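Local structure of L-fuculose phosphate aldolase (4C24) at residues Y81-Q86 with L141-A146; A95-T101 with H160-A166; A122-K126 with G151-V155. The protein is a tetrameric zinc-binding aldolase of the class II aldolase/adducin family, with a central beta sheet flanked by helices. All coordinates share one frame; numbering follows the deposited sequence.

Interaction 1 (Y81-Q86 with L141-A146)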
ATOM      1  N   TYR A  81      31.844   5.011  -1.209  1.00 12.66           N
ATOM      2  CA  TYR A  81      32.525   6.166  -0.664  1.00 12.60           C
ATOM      3  C   TYR A  81      31.581   7.088   0.104  1.00 11.22           C
ATOM      4  O   TYR A  81      31.978   7.680   1.118  1.00 11.81           O
ATOM      5  CB  TYR A  81      33.323   6.877  -1.743  1.00 12.18           C
ATOM      6  CG  TYR A  81      34.127   8.043  -1.234  1.00 13.43           C
ATOM      7  CD1 TYR A  81      35.073   7.912  -0.215  1.00 14.03           C
ATOM      8  CD2 TYR A  81      33.938   9.296  -1.795  1.00 14.55           C
ATOM      9  CE1 TYR A  81      35.819   8.988   0.237  1.00 14.31           C
ATOM     10  CE2 TYR A  81      34.655  10.381  -1.341  1.00 13.16           C
ATOM     11  CZ  TYR A  81      35.586  10.246  -0.336  1.00 13.55           C
ATOM     12  OH  TYR A  81      36.304  11.305   0.121  1.00 15.99           O
ATOM     13  N   MET A  82      30.309   7.090  -0.285  1.00 11.67           N
ATOM     14  CA  MET A  82      29.320   7.807   0.513  1.00 12.52           C
ATOM     15  C   MET A  82      29.217   7.223   1.923  1.00 12.20           C
ATOM     16  O   MET A  82      29.090   7.931   2.901  1.00 13.21           O
ATOM     17  CB  MET A  82      27.973   7.835  -0.191  1.00 13.57           C
ATOM     18  CG  MET A  82      26.874   8.422   0.653  1.00 16.76           C
ATOM     19  SD  MET A  82      25.391   8.828  -0.284  1.00 18.02           S
ATOM     20  CE  MET A  82      24.913   7.169  -0.784  1.00 20.21           C
ATOM     21  N   HIS A  83      29.337   5.888   2.044  1.00 12.31           N
ATOM     22  CA  HIS A  83      29.366   5.307   3.373  1.00 12.27           C
ATOM     23  C   HIS A  83      30.679   5.563   4.081  1.00 10.72           C
ATOM     24  O   HIS A  83      30.704   6.028   5.232  1.00 12.25           O
ATOM     25  CB  HIS A  83      29.211   3.753   3.280  1.00 11.65           C
ATOM     26  CG  HIS A  83      27.857   3.293   2.836  1.00 11.75           C
ATOM     27  ND1 HIS A  83      27.022   2.534   3.634  1.00 13.86           N
ATOM     28  CD2 HIS A  83      27.171   3.526   1.685  1.00 13.31           C
ATOM     29  CE1 HIS A  83      25.905   2.273   2.977  1.00 13.89           C
ATOM     30  NE2 HIS A  83      25.951   2.896   1.803  1.00 14.68           N
ATOM     31  N   LEU A  84      31.785   5.278   3.388  1.00 11.14           N
ATOM     32  CA  LEU A  84      33.101   5.378   3.990  1.00 12.24           C
ATOM     33  C   LEU A  84      33.420   6.774   4.549  1.00 11.94           C
ATOM     34  O   LEU A  84      33.965   6.897   5.644  1.00 12.10           O
ATOM     35  CB  LEU A  84      34.160   4.934   2.998  1.00 12.58           C
ATOM     36  CG  LEU A  84      35.567   4.744   3.559  1.00 14.50           C
ATOM     37  CD1 LEU A  84      35.614   3.675   4.665  1.00 18.53           C
ATOM     38  CD2 LEU A  84      36.555   4.450   2.436  1.00 18.01           C
ATOM     39  N   ILE A  85      33.042   7.829   3.808  1.00 12.62           N
ATOM     40  CA  ILE A  85      33.362   9.179   4.273  1.00 14.52           C
ATOM     41  C   ILE A  85      32.633   9.525   5.580  1.00 11.71           C
ATOM     42  O   ILE A  85      33.131  10.299   6.402  1.00 14.43           O
ATOM     43  CB  ILE A  85      33.091  10.220   3.170  1.00 13.88           C
ATOM     44  CG1 ILE A  85      33.863  11.502   3.463  1.00 15.33           C
ATOM     45  CG2 ILE A  85      31.594  10.452   2.950  1.00 12.51           C
ATOM     46  CD1 ILE A  85      33.682  12.550   2.381  1.00 16.90           C
ATOM     47  N   GLN A  86      31.458   8.924   5.798  1.00 12.52           N
ATOM     48  CA  GLN A  86      30.801   9.087   7.070  1.00 12.53           C
ATOM     49  C   GLN A  86      31.651   8.492   8.177  1.00 13.76           C
ATOM     50  O   GLN A  86      31.866   9.104   9.196  1.00 14.24           O
ATOM     51  CB  GLN A  86      29.402   8.477   7.067  1.00 15.03           C
ATOM     52  CG  GLN A  86      28.481   9.017   5.978  1.00 15.26           C
ATOM     53  CD  GLN A  86      27.870  10.376   6.333  1.00 17.18           C
ATOM     54  OE1 GLN A  86      27.919  10.819   7.483  1.00 16.57           O
ATOM     55  NE2 GLN A  86      27.214  10.992   5.354  1.00 19.90           N
ATOM     56  N   LEU A 141      28.790  13.352  -4.419  1.00 13.94           N
ATOM     57  CA  LEU A 141      27.630  12.898  -3.646  1.00 13.45           C
ATOM     58  C   LEU A 141      28.049  12.529  -2.227  1.00 12.04           C
ATOM     59  O   LEU A 141      27.393  12.922  -1.262  1.00 13.24           O
ATOM     60  CB  LEU A 141      26.898  11.745  -4.327  1.00 13.77           C
ATOM     61  CG  LEU A 141      25.674  11.255  -3.556  1.00 14.55           C
ATOM     62  CD1 LEU A 141      24.648  12.366  -3.366  1.00 15.14           C
ATOM     63  CD2 LEU A 141      25.057  10.058  -4.258  1.00 17.53           C
ATOM     64  N   ALA A 142      29.181  11.810  -2.111  1.00 11.40           N
ATOM     65  CA  ALA A 142      29.672  11.433  -0.794  1.00 11.96           C
ATOM     66  C   ALA A 142      29.917  12.647   0.099  1.00 12.22           C
ATOM     67  O   ALA A 142      29.500  12.679   1.245  1.00 12.19           O
ATOM     68  CB  ALA A 142      30.940  10.592  -0.906  1.00 12.64           C
ATOM     69  N   VAL A 143      30.601  13.653  -0.460  1.00 11.79           N
ATOM     70  CA  VAL A 143      30.874  14.865   0.301  1.00 13.30           C
ATOM     71  C   VAL A 143      29.583  15.650   0.642  1.00 11.42           C
ATOM     72  O   VAL A 143      29.400  16.077   1.768  1.00 12.60           O
ATOM     73  CB  VAL A 143      31.893  15.757  -0.444  1.00 13.83           C
ATOM     74  CG1 VAL A 143      31.974  17.164   0.166  1.00 16.04           C
ATOM     75  CG2 VAL A 143      33.252  15.086  -0.490  1.00 17.05           C
ATOM     76  N   ASN A 144      28.693  15.779  -0.333  1.00 12.85           N
ATOM     77  CA  ASN A 144      27.425  16.496  -0.142  1.00 13.41           C
ATOM     78  C   ASN A 144      26.590  15.857   0.961  1.00 12.54           C
ATOM     79  O   ASN A 144      26.028  16.523   1.808  1.00 13.78           O
ATOM     80  CB  ASN A 144      26.624  16.584  -1.444  1.00 13.61           C
ATOM     81  CG  ASN A 144      27.289  17.466  -2.491  1.00 14.51           C
ATOM     82  OD1 ASN A 144      28.327  18.115  -2.244  1.00 17.14           O
ATOM     83  ND2 ASN A 144      26.708  17.463  -3.683  1.00 17.08           N
ATOM     84  N   ALA A 145      26.569  14.516   0.975  1.00 13.13           N
ATOM     85  CA  ALA A 145      25.833  13.782   1.984  1.00 12.59           C
ATOM     86  C   ALA A 145      26.459  13.908   3.373  1.00 12.31           C
ATOM     87  O   ALA A 145      25.748  14.056   4.352  1.00 14.78           O
ATOM     88  CB  ALA A 145      25.756  12.302   1.583  1.00 13.51           C
ATOM     89  N   ALA A 146      27.793  13.828   3.444  1.00 11.71           N
ATOM     90  CA  ALA A 146      28.497  14.018   4.713  1.00 13.41           C
ATOM     91  C   ALA A 146      28.139  15.367   5.312  1.00 13.96           C
ATOM     92  O   ALA A 146      27.751  15.455   6.450  1.00 15.49           O
ATOM     93  CB  ALA A 146      30.002  13.885   4.533  1.00 13.95           C
TER
HETATM   94  O   HOH W   1      28.278  10.599   2.903  1.00 18.96           O
HETATM   95  O   HOH W   2      27.910  13.489   8.394  1.00 16.47           O
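Ala142 overlaps the ring of Tyr81, its CB lying 3.4 Å from Tyr81 CD2 and meeting the ring obliquely. The same methyl sits 3.5 Å from Met82 CA, against the backbone of helix 80-89, and the CA atoms of Met82 and Ala142 are 3.9 Å apart. With CG anti to the backbone N (chi1 173°), the Met82 chain runs past Ala142 toward the next turn, and its SD touches both Ala145 CB, at 4.0 Å, and the CG of Leu141. On the other flank Ile85 brings CG2 against the carbonyl and methyl of Ala142 and the CB of Ala146, while its CD1 reaches Val143 CG2 at 3.9 Å. Gln86 bends at chi2 (-80°), which lays its amide beside Ala146, NE2 being 3.3 Å from Ala146 CA. No direct hydrogen bond joins the helices; water does this work instead. One molecule donates to Met82 O and to Ala142 O and accepts from Gln86 NE2 at 2.7 Å, and its three bonds tie both backbones to the amide. A second donates to Gln86 OE1 and Ala146 O, and together the two waters hold both ends of the amide. His83 turns to the other side of its helix and hydrogen-bonds Asn32 and Ser34, and Met82 also touches zinc ligand His98. The axes of segments 81-86 and 141-146 cross at -43°, 8.3 Å apart at their closest, a close alanine-mediated helix-helix packing beside the zinc site of the aldolase fold.

Interaction 2 (A95-T101 with H160-A166). With ZN (zinc ion), chain B.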
ATOM      1  N   ALA A  95      27.072   2.041  11.533  1.00 13.90           N
ATOM      2  CA  ALA A  95      26.319   1.302  10.541  1.00 13.77           C
ATOM      3  C   ALA A  95      25.512   2.292   9.736  1.00 13.12           C
ATOM      4  O   ALA A  95      25.002   3.257  10.309  1.00 16.10           O
ATOM      5  CB  ALA A  95      25.400   0.289  11.198  1.00 15.29           C
ATOM      6  N   ILE A  96      25.386   2.033   8.439  1.00 13.08           N
ATOM      7  CA  ILE A  96      24.724   2.965   7.523  1.00 12.86           C
ATOM      8  C   ILE A  96      23.844   2.201   6.565  1.00 12.46           C
ATOM      9  O   ILE A  96      24.235   1.128   6.030  1.00 13.24           O
ATOM     10  CB  ILE A  96      25.769   3.762   6.724  1.00 12.73           C
ATOM     11  CG1 ILE A  96      26.545   4.643   7.685  1.00 12.90           C
ATOM     12  CG2 ILE A  96      25.117   4.636   5.638  1.00 13.71           C
ATOM     13  CD1 ILE A  96      27.745   5.360   7.090  1.00 15.77           C
ATOM     14  N   ILE A  97      22.658   2.746   6.305  1.00 12.71           N
ATOM     15  CA  ILE A  97      21.792   2.199   5.300  1.00 13.10           C
ATOM     16  C   ILE A  97      21.436   3.284   4.326  1.00 12.39           C
ATOM     17  O   ILE A  97      21.077   4.408   4.759  1.00 15.38           O
ATOM     18  CB  ILE A  97      20.503   1.616   5.913  1.00 13.27           C
ATOM     19  CG1 ILE A  97      20.858   0.436   6.859  1.00 14.08           C
ATOM     20  CG2 ILE A  97      19.537   1.197   4.809  1.00 13.95           C
ATOM     21  CD1 ILE A  97      19.659  -0.146   7.581  1.00 15.37           C
ATOM     22  N   HIS A  98      21.572   2.976   3.040  1.00 11.89           N
ATOM     23  CA  HIS A  98      21.071   3.853   1.966  1.00 12.80           C
ATOM     24  C   HIS A  98      19.938   3.135   1.255  1.00 12.80           C
ATOM     25  O   HIS A  98      20.032   1.932   0.905  1.00 14.96           O
ATOM     26  CB  HIS A  98      22.195   4.212   1.010  1.00 14.90           C
ATOM     27  CG  HIS A  98      21.734   4.768  -0.309  1.00 15.66           C
ATOM     28  ND1 HIS A  98      21.084   5.980  -0.416  1.00 14.67           N
ATOM     29  CD2 HIS A  98      21.829   4.279  -1.571  1.00 13.90           C
ATOM     30  CE1 HIS A  98      20.794   6.207  -1.685  1.00 14.90           C
ATOM     31  NE2 HIS A  98      21.254   5.204  -2.417  1.00 12.87           N
ATOM     32  N   ALA A  99      18.837   3.849   1.041  1.00 12.94           N
ATOM     33  CA  ALA A  99      17.685   3.262   0.421  1.00 12.81           C
ATOM     34  C   ALA A  99      16.984   4.250  -0.479  1.00 12.29           C
ATOM     35  O   ALA A  99      17.121   5.450  -0.263  1.00 15.62           O
ATOM     36  CB  ALA A  99      16.721   2.745   1.476  1.00 14.57           C
ATOM     37  N   HIS A 100      16.279   3.755  -1.480  1.00 12.09           N
ATOM     38  CA  HIS A 100      15.381   4.586  -2.297  1.00 12.43           C
ATOM     39  C   HIS A 100      13.990   4.268  -1.800  1.00 14.89           C
ATOM     40  O   HIS A 100      13.343   3.325  -2.271  1.00 20.00           O
ATOM     41  CB  HIS A 100      15.522   4.251  -3.776  1.00 14.63           C
ATOM     42  CG  HIS A 100      16.919   4.407  -4.312  1.00 13.96           C
ATOM     43  ND1 HIS A 100      17.198   4.390  -5.655  1.00 15.16           N
ATOM     44  CD2 HIS A 100      18.107   4.585  -3.680  1.00 14.22           C
ATOM     45  CE1 HIS A 100      18.512   4.500  -5.829  1.00 14.41           C
ATOM     46  NE2 HIS A 100      19.078   4.659  -4.643  1.00 14.26           N
ATOM     47  N   THR A 101      13.566   4.978  -0.762  1.00 13.23           N
ATOM     48  CA  THR A 101      12.249   4.740  -0.204  1.00 14.79           C
ATOM     49  C   THR A 101      11.180   5.546  -0.963  1.00 15.68           C
ATOM     50  O   THR A 101      11.431   6.034  -2.086  1.00 18.58           O
ATOM     51  CB  THR A 101      12.239   4.994   1.308  1.00 14.27           C
ATOM     52  OG1 THR A 101      12.453   6.394   1.534  1.00 17.59           O
ATOM     53  CG2 THR A 101      13.307   4.142   2.030  1.00 18.16           C
ATOM     54  N   HIS A 160      17.109  11.300  -5.381  1.00 11.88           N
ATOM     55  CA  HIS A 160      17.797  10.007  -5.197  1.00 12.63           C
ATOM     56  C   HIS A 160      17.206   9.156  -4.095  1.00 12.19           C
ATOM     57  O   HIS A 160      16.611   8.109  -4.383  1.00 14.59           O
ATOM     58  CB  HIS A 160      19.279  10.268  -4.969  1.00 12.89           C
ATOM     59  CG  HIS A 160      20.120   9.031  -4.939  1.00 13.71           C
ATOM     60  ND1 HIS A 160      21.461   9.043  -5.230  1.00 13.51           N
ATOM     61  CD2 HIS A 160      19.800   7.740  -4.643  1.00 14.52           C
ATOM     62  CE1 HIS A 160      21.942   7.804  -5.108  1.00 14.84           C
ATOM     63  NE2 HIS A 160      20.951   7.004  -4.749  1.00 11.69           N
ATOM     64  N   GLY A 161      17.349   9.567  -2.846  1.00 11.26           N
ATOM     65  CA  GLY A 161      16.872   8.727  -1.748  1.00 11.21           C
ATOM     66  C   GLY A 161      17.290   9.208  -0.393  1.00 12.59           C
ATOM     67  O   GLY A 161      17.331  10.407  -0.138  1.00 14.00           O
ATOM     68  N   ILE A 162      17.608   8.282   0.496  1.00 13.61           N
ATOM     69  CA  ILE A 162      17.896   8.606   1.862  1.00 13.94           C
ATOM     70  C   ILE A 162      19.159   7.867   2.283  1.00 12.30           C
ATOM     71  O   ILE A 162      19.469   6.794   1.747  1.00 14.32           O
ATOM     72  CB  ILE A 162      16.710   8.207   2.778  1.00 13.35           C
ATOM     73  CG1 ILE A 162      16.862   8.728   4.204  1.00 16.96           C
ATOM     74  CG2 ILE A 162      16.516   6.687   2.800  1.00 17.44           C
ATOM     75  CD1 ILE A 162      15.651   8.499   5.078  1.00 19.79           C
ATOM     76  N   LEU A 163      19.869   8.455   3.222  1.00 12.10           N
ATOM     77  CA  LEU A 163      20.996   7.854   3.900  1.00 11.37           C
ATOM     78  C   LEU A 163      20.766   8.005   5.394  1.00 13.43           C
ATOM     79  O   LEU A 163      20.426   9.089   5.879  1.00 15.49           O
ATOM     80  CB  LEU A 163      22.307   8.537   3.503  1.00 13.03           C
ATOM     81  CG  LEU A 163      23.640   7.912   3.932  1.00 15.00           C
ATOM     82  CD1 LEU A 163      23.903   6.706   3.039  1.00 15.67           C
ATOM     83  CD2 LEU A 163      24.816   8.888   3.801  1.00 17.66           C
ATOM     84  N   ALA A 164      20.940   6.917   6.152  1.00 13.19           N
ATOM     85  CA  ALA A 164      20.831   6.992   7.600  1.00 13.17           C
ATOM     86  C   ALA A 164      21.977   6.247   8.254  1.00 13.33           C
ATOM     87  O   ALA A 164      22.484   5.288   7.689  1.00 15.24           O
ATOM     88  CB  ALA A 164      19.502   6.425   8.079  1.00 14.74           C
ATOM     89  N   GLY A 165      22.349   6.682   9.448  1.00 13.56           N
ATOM     90  CA  GLY A 165      23.417   6.035  10.196  1.00 15.76           C
ATOM     91  C   GLY A 165      23.111   5.938  11.664  1.00 16.35           C
ATOM     92  O   GLY A 165      22.378   6.758  12.231  1.00 18.64           O
ATOM     93  N   ALA A 166      23.663   4.910  12.304  1.00 15.91           N
ATOM     94  CA  ALA A 166      23.491   4.762  13.734  1.00 16.10           C
ATOM     95  C   ALA A 166      24.582   3.875  14.280  1.00 17.85           C
ATOM     96  O   ALA A 166      25.519   3.547  13.571  1.00 17.24           O
ATOM     97  CB  ALA A 166      22.122   4.169  14.048  1.00 17.43           C
TER
HETATM   98 ZN    ZN B 301      21.019   5.039  -4.382  1.00 15.82          ZN
HETATM   99  O   HOH W   3      22.680   4.481  -5.517  1.00 25.08           O
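His98, His100 and His160 point their NE2 atoms at one zinc ion, each 2.0 Å from the metal, and a water at 2.1 Å is the fourth ligand in the model. The His160 ring stands almost perpendicular to the other two, its plane at 81° to that of His98 and 84° to that of His100. His160 CD2 lies in plane at the edge of His98, while His160 O sits over one face of His100. His98 ND1 donates to Ile162 O at 2.8 Å, from above the carbonyl plane, in a bent bond that helps set the ring's rotation, and Ala99 N reaches the same oxygen from the opposite face. This leaves NE2 for the metal. Further along, Leu163 CD1 touches both His98 CB and Ile96 CG2, 3.5 Å from the latter, on the side of the sheet facing helix 80-89. Ile162 and Ala164 occupy the reverse side, against helix 169-192. Paired backbone bonds link Ala95 with Ala166, Ile97 with Ala164 and Ala99 with Ile162. In the second subunit, Tyr119 meets the His160 ring edge-to-face and His118 binds His160 O. Neighbouring antiparallel strand ends, with His100 and His160 in adjoining loops, thus assemble the three-histidine zinc site characteristic of class II aldolases.

Interaction 3 (A122-K126 with G151-V155). With EDO (1,2-ethanediol), chain F.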
ATOM      1  N   ALA A 122      12.811  12.820  15.831  1.00 14.83           N
ATOM      2  CA  ALA A 122      13.932  12.944  16.774  1.00 15.19           C
ATOM      3  C   ALA A 122      14.907  11.757  16.789  1.00 15.32           C
ATOM      4  O   ALA A 122      16.026  11.889  17.267  1.00 17.14           O
ATOM      5  CB  ALA A 122      13.433  13.230  18.171  1.00 16.01           C
ATOM      6  N   VAL A 123      14.507  10.626  16.220  1.00 16.10           N
ATOM      7  CA  VAL A 123      15.505   9.566  16.010  1.00 16.77           C
ATOM      8  C   VAL A 123      16.642  10.006  15.077  1.00 14.65           C
ATOM      9  O   VAL A 123      17.746   9.490  15.149  1.00 18.39           O
ATOM     10  CB  VAL A 123      14.891   8.243  15.513  1.00 17.18           C
ATOM     11  CG1 VAL A 123      13.882   7.717  16.521  1.00 21.30           C
ATOM     12  CG2 VAL A 123      14.306   8.384  14.106  1.00 17.13           C
ATOM     13  N   ALA A 124      16.370  10.972  14.192  1.00 14.66           N
ATOM     14  CA  ALA A 124      17.383  11.489  13.309  1.00 16.37           C
ATOM     15  C   ALA A 124      17.870  12.890  13.693  1.00 15.94           C
ATOM     16  O   ALA A 124      19.029  13.201  13.489  1.00 16.53           O
ATOM     17  CB  ALA A 124      16.869  11.469  11.887  1.00 17.42           C
ATOM     18  N   GLY A 125      16.988  13.710  14.256  1.00 16.94           N
ATOM     19  CA  GLY A 125      17.321  15.097  14.634  1.00 18.62           C
ATOM     20  C   GLY A 125      16.068  15.946  14.617  1.00 16.97           C
ATOM     21  O   GLY A 125      14.969  15.427  14.503  1.00 16.96           O
ATOM     22  N   LYS A 126      16.208  17.263  14.748  1.00 16.38           N
ATOM     23  CA  LYS A 126      14.982  18.104  14.727  1.00 17.62           C
ATOM     24  C   LYS A 126      14.349  18.180  13.346  1.00 15.60           C
ATOM     25  O   LYS A 126      13.164  18.505  13.206  1.00 17.56           O
ATOM     26  CB  LYS A 126      15.240  19.506  15.297  1.00 19.94           C
ATOM     27  CG  LYS A 126      16.141  20.369  14.437  1.00 20.53           C
ATOM     28  CD  LYS A 126      16.204  21.803  14.946  1.00 23.96           C
ATOM     29  CE  LYS A 126      16.988  22.632  13.950  1.00 24.58           C
ATOM     30  NZ  LYS A 126      17.204  24.010  14.512  1.00 26.34           N
ATOM     31  N   GLY A 151      25.422  16.614  12.285  1.00 16.46           N
ATOM     32  CA  GLY A 151      24.495  16.885  13.376  1.00 18.28           C
ATOM     33  C   GLY A 151      23.182  16.124  13.302  1.00 16.79           C
ATOM     34  O   GLY A 151      22.260  16.382  14.072  1.00 17.96           O
ATOM     35  N   ARG A 152      23.110  15.171  12.377  1.00 16.47           N
ATOM     36  CA  ARG A 152      21.906  14.382  12.164  1.00 15.05           C
ATOM     37  C   ARG A 152      22.293  12.935  11.970  1.00 15.45           C
ATOM     38  O   ARG A 152      23.464  12.625  11.717  1.00 17.23           O
ATOM     39  CB  ARG A 152      21.153  14.850  10.919  1.00 15.82           C
ATOM     40  CG  ARG A 152      20.739  16.328  10.937  1.00 15.90           C
ATOM     41  CD  ARG A 152      19.679  16.621  11.990  1.00 16.51           C
ATOM     42  NE  ARG A 152      19.165  17.988  11.849  1.00 15.40           N
ATOM     43  CZ  ARG A 152      19.740  19.048  12.381  1.00 16.44           C
ATOM     44  NH1 ARG A 152      20.823  18.922  13.131  1.00 18.97           N
ATOM     45  NH2 ARG A 152      19.207  20.239  12.161  1.00 20.88           N
ATOM     46  N   ARG A 153      21.296  12.072  12.048  1.00 14.28           N
ATOM     47  CA  ARG A 153      21.480  10.651  11.754  1.00 14.48           C
ATOM     48  C   ARG A 153      20.800  10.219  10.457  1.00 13.13           C
ATOM     49  O   ARG A 153      20.773   9.031  10.124  1.00 14.41           O
ATOM     50  CB  ARG A 153      21.008   9.802  12.933  1.00 15.96           C
ATOM     51  CG  ARG A 153      21.988   9.814  14.098  1.00 20.79           C
ATOM     52  CD  ARG A 153      21.658   8.766  15.141  1.00 25.99           C
ATOM     53  NE  ARG A 153      22.891   8.231  15.709  1.00 34.26           N
ATOM     54  CZ  ARG A 153      22.950   7.186  16.524  1.00 33.94           C
ATOM     55  NH1 ARG A 153      21.838   6.554  16.888  1.00 33.85           N
ATOM     56  NH2 ARG A 153      24.129   6.770  16.972  1.00 35.13           N
ATOM     57  N   ALA A 154      20.251  11.168   9.690  1.00 12.52           N
ATOM     58  CA  ALA A 154      19.739  10.856   8.372  1.00 12.26           C
ATOM     59  C   ALA A 154      19.857  12.082   7.506  1.00 11.48           C
ATOM     60  O   ALA A 154      19.942  13.189   8.034  1.00 14.01           O
ATOM     61  CB  ALA A 154      18.296  10.389   8.437  1.00 14.34           C
ATOM     62  N   VAL A 155      19.851  11.854   6.204  1.00 11.80           N
ATOM     63  CA  VAL A 155      19.913  12.936   5.217  1.00 10.68           C
ATOM     64  C   VAL A 155      19.207  12.491   3.952  1.00 11.84           C
ATOM     65  O   VAL A 155      19.265  11.317   3.581  1.00 13.65           O
ATOM     66  CB  VAL A 155      21.368  13.380   4.928  1.00 12.42           C
ATOM     67  CG1 VAL A 155      22.177  12.300   4.245  1.00 14.64           C
ATOM     68  CG2 VAL A 155      21.419  14.631   4.073  1.00 14.48           C
TER
HETATM   69  C1  EDO F1209      21.730  22.981  12.477  1.00 35.26           C
HETATM   70  O1  EDO F1209      20.322  22.900  12.686  1.00 39.09           O
HETATM   71  C2  EDO F1209      22.415  22.663  13.793  1.00 34.50           C
HETATM   72  O2  EDO F1209      21.922  21.412  14.280  1.00 38.79           O
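A loop of the aldolase fold, following the 3-10 segment that ends at Val123, here meets the chain entering strand 154-157 of the central sheet. Its one direct hydrogen bond across the contact is Arg153 N to Ala124 O, 2.9 Å long and lying on a lone pair in the carbonyl plane. Arg152 CA adds a CA-H...O contact to the same oxygen. Beside this link Ala124 CB packs on Ala154 CB at 3.9 Å, and both residues also touch helix 169-192. Arg152 makes the main side-chain contact on the other side of this bond. Its chain bends at chi2 (-68°), bringing CD to 3.9 Å from Gly125 CA, close against the glycine backbone, and one face of the guanidinium against Lys126 N. The guanidinium is gripped from several directions. NH1 donates to Gly151 O, nearly in the guanidinium plane but from above the carbonyl plane, and also to O2 of a 1,2-ethanediol at 3.0 Å; NH2 donates to O1 of that molecule at 2.9 Å and forms a salt bridge with Asp127. The diol probably comes from the crystallisation liquor. Lys126 extends across the end of Arg152, with CE 3.7 Å from Arg152 NH2, but its NZ stays 4.9 Å from Arg152 NH2 and pairs with Asp200. These acidic partners probably offset the like charges. Arg153 CB lies 4.0 Å from Val123 O, and Arg153 NH2 binds Asp92 O. A connecting loop is thus fixed beside the entry to a strand of the aldolase fold's central sheet, through a backbone hydrogen bond to the residue just before strand 154-157 and an arginine laid along a glycine.

Overall arrangement
Interaction 2 is the hub, its centre about 11 Å from that of interaction 1 and about 12 Å from that of interaction 3. The helix pair of interaction 1 rests on the sheet through Gln86, whose CB is 3.5 Å from Ile96 CD1, and Met82, whose CG is 3.8 Å from Leu163 CD2; the Met82 side chain lies about 6 Å from the zinc. Interaction 3 joins the same sheet from strand 154-157 and the residue before it, with probable hydrogen bonds from Val155 N to Leu163 O (2.8 Å) and Gly165 N to Arg153 O (2.9 Å). Its Val123 side chain is about 12 Å from a zinc ion. Interactions 1 and 3 barely meet, at Ala145 O and Val155 CG1.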